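Local coordinates for protein receptor-type adenylate cyclase gresag 4.1 (Trypanosoma brucei, PDB 1FX2) that converts ATP to cyclic AMP and diphosphate with magnesium as cofactor, through its catalytic domain, at residues Val13-Thr18 against Met65-Ser70. Sequence-based numbering, arbitrary orientation.
Sequences VTLIFT and MIASKS
Phe17 and Met65 run alongside one another in the same direction from a non-hydrogen-bonded antiparallel pair. Met65 has CG anti to its backbone N (chi1 178°) and runs extended to CE, which brings CG obliquely to CE2 and CZ of the Phe17 ring, with Met65 CG 3.4 Å from Phe17 CZ. The sulfur makes an oblique Met-aromatic contact: Met65 SD lies 4.6 Å from the centroid of the Phe17 ring and 56° off its normal. On the same face of the sheet, Leu15 turns CG away from its carbonyl carbon and lays CD2 against Ala67 CB at 3.7 Å; Val13 CG1 approaches that methyl too.

The other face carries Ile16 and Ile66, whose side chains pass each other at a slant. They face each other at their branch points, with CB of Ile16 4.0 Å from CB of Ile66, and meet again where Ile16 CD1 nears Ile66 CG2. Both sit in hydrogen-bonded register: Ile16 N donates to Ile66 O over 2.8 Å, and Ile66 N returns a bond to Ile16 O. Thr14 and Ser68 form the second such pair, also bonded in both directions. From that pair, Ser68 OG donates to Ser70 O at 2.7 Å, linking the end of the strand to the residues that follow, while Thr14 OG1 bonds both a water and Thr140 OG1.

This pairing joins two neighbouring antiparallel strands of the class III cyclase sheet: 13-20 lies between 63-68 and 134-141, and 63-68 has the outermost strand 55-60 on its other side. Asp19, a predicted magnesium ligand, follows near the C-terminal end of strand 13-20. Helix 71-87, whose N-terminus Ser70 caps through Ala73 N, covers the Thr14, Ile16 and Ser68 side; helix 159-169 packs on Leu15 and Phe17 from the opposite face.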
loop_
_atom_site.group_PDB
_atom_site.type_symbol
_atom_site.label_atom_id
_atom_site.label_comp_id
_atom_site.label_asym_id
_atom_site.label_seq_id
_atom_site.Cartn_x
_atom_site.Cartn_y
_atom_site.Cartn_z
ATOM N N VAL A 13 -4.910 3.024 -18.316
ATOM C CA VAL A 13 -5.612 4.297 -18.173
ATOM C C VAL A 13 -5.566 4.651 -16.688
ATOM O O VAL A 13 -5.758 3.824 -15.846
ATOM C CB VAL A 13 -7.076 4.176 -18.591
ATOM C CG1 VAL A 13 -7.727 5.534 -18.464
ATOM C CG2 VAL A 13 -7.188 3.704 -20.110
ATOM N N THR A 14 -5.305 5.923 -16.420
ATOM C CA THR A 14 -5.372 6.406 -15.016
ATOM C C THR A 14 -6.717 7.103 -14.862
ATOM O O THR A 14 -7.055 7.961 -15.709
ATOM C CB THR A 14 -4.263 7.305 -14.649
ATOM O OG1 THR A 14 -3.036 6.564 -14.745
ATOM C CG2 THR A 14 -4.362 7.753 -13.207
ATOM N N LEU A 15 -7.554 6.605 -13.929
ATOM C CA LEU A 15 -8.873 7.232 -13.677
ATOM C C LEU A 15 -8.878 7.917 -12.341
ATOM O O LEU A 15 -8.315 7.434 -11.374
ATOM C CB LEU A 15 -9.996 6.215 -13.684
ATOM C CG LEU A 15 -10.123 5.494 -15.039
ATOM C CD1 LEU A 15 -11.104 4.310 -14.929
ATOM C CD2 LEU A 15 -10.556 6.516 -16.132
ATOM N N ILE A 16 -9.521 9.086 -12.346
ATOM C CA ILE A 16 -9.672 9.903 -11.110
ATOM C C ILE A 16 -11.163 10.095 -10.931
ATOM O O ILE A 16 -11.902 10.459 -11.850
ATOM C CB ILE A 16 -9.157 11.286 -11.334
ATOM C CG1 ILE A 16 -7.684 11.293 -11.839
ATOM C CG2 ILE A 16 -9.180 12.046 -10.008
ATOM C CD1 ILE A 16 -7.256 12.712 -12.274
ATOM N N PHE A 17 -11.671 9.774 -9.737
ATOM C CA PHE A 17 -13.050 10.073 -9.354
ATOM C C PHE A 17 -13.008 11.048 -8.220
ATOM O O PHE A 17 -12.129 11.010 -7.362
ATOM C CB PHE A 17 -13.813 8.786 -8.862
ATOM C CG PHE A 17 -14.231 7.906 -9.980
ATOM C CD1 PHE A 17 -13.337 7.023 -10.564
ATOM C CD2 PHE A 17 -15.510 7.997 -10.484
ATOM C CE1 PHE A 17 -13.704 6.208 -11.661
ATOM C CE2 PHE A 17 -15.882 7.159 -11.594
ATOM C CZ PHE A 17 -14.955 6.259 -12.170
ATOM N N THR A 18 -13.957 11.993 -8.239
ATOM C CA THR A 18 -14.039 13.021 -7.196
ATOM C C THR A 18 -15.478 13.158 -6.760
ATOM O O THR A 18 -16.443 12.957 -7.533
ATOM C CB THR A 18 -13.550 14.410 -7.653
ATOM O OG1 THR A 18 -14.532 15.011 -8.514
ATOM C CG2 THR A 18 -12.167 14.356 -8.385
ATOM N N MET A 65 -15.665 12.093 -13.215
ATOM C CA MET A 65 -14.870 10.893 -13.653
ATOM C C MET A 65 -13.945 11.478 -14.701
ATOM O O MET A 65 -14.384 11.990 -15.747
ATOM C CB MET A 65 -15.773 9.774 -14.201
ATOM C CG MET A 65 -14.887 8.591 -14.672
ATOM S SD MET A 65 -16.053 7.417 -15.456
ATOM C CE MET A 65 -14.911 6.169 -16.134
ATOM N N ILE A 66 -12.647 11.352 -14.454
ATOM C CA ILE A 66 -11.602 11.972 -15.337
ATOM C C ILE A 66 -10.588 10.877 -15.748
ATOM O O ILE A 66 -10.241 10.030 -14.915
ATOM C CB ILE A 66 -10.833 13.075 -14.545
ATOM C CG1 ILE A 66 -11.810 14.213 -14.143
ATOM C CG2 ILE A 66 -9.683 13.682 -15.435
ATOM C CD1 ILE A 66 -11.277 15.085 -13.042
ATOM N N ALA A 67 -10.204 10.865 -17.044
ATOM C CA ALA A 67 -9.213 9.866 -17.501
ATOM C C ALA A 67 -7.937 10.576 -17.918
ATOM O O ALA A 67 -7.949 11.714 -18.349
ATOM C CB ALA A 67 -9.780 9.055 -18.710
ATOM N N SER A 68 -6.816 9.898 -17.777
ATOM C CA SER A 68 -5.532 10.525 -18.170
ATOM C C SER A 68 -4.626 9.454 -18.831
ATOM O O SER A 68 -4.583 8.322 -18.373
ATOM C CB SER A 68 -4.787 10.978 -16.919
ATOM O OG SER A 68 -3.540 11.551 -17.289
ATOM N N LYS A 69 -3.978 9.849 -19.927
ATOM C CA LYS A 69 -2.953 8.959 -20.562
ATOM C C LYS A 69 -1.692 8.899 -19.728
ATOM O O LYS A 69 -0.904 7.998 -19.873
ATOM C CB LYS A 69 -2.592 9.554 -21.926
ATOM C CG LYS A 69 -3.671 9.481 -22.886
ATOM C CD LYS A 69 -3.167 10.184 -24.196
ATOM C CE LYS A 69 -4.261 10.248 -25.199
ATOM N NZ LYS A 69 -3.742 10.802 -26.500
ATOM N N SER A 70 -1.541 9.795 -18.747
ATOM C CA SER A 70 -0.343 9.892 -17.917
ATOM C C SER A 70 -0.690 9.722 -16.440
ATOM O O SER A 70 -1.462 10.503 -15.908
ATOM C CB SER A 70 0.254 11.329 -18.088
ATOM O OG SER A 70 1.176 11.616 -17.077
HETATM O O HOH W 1 -2.215 6.287 -17.252
#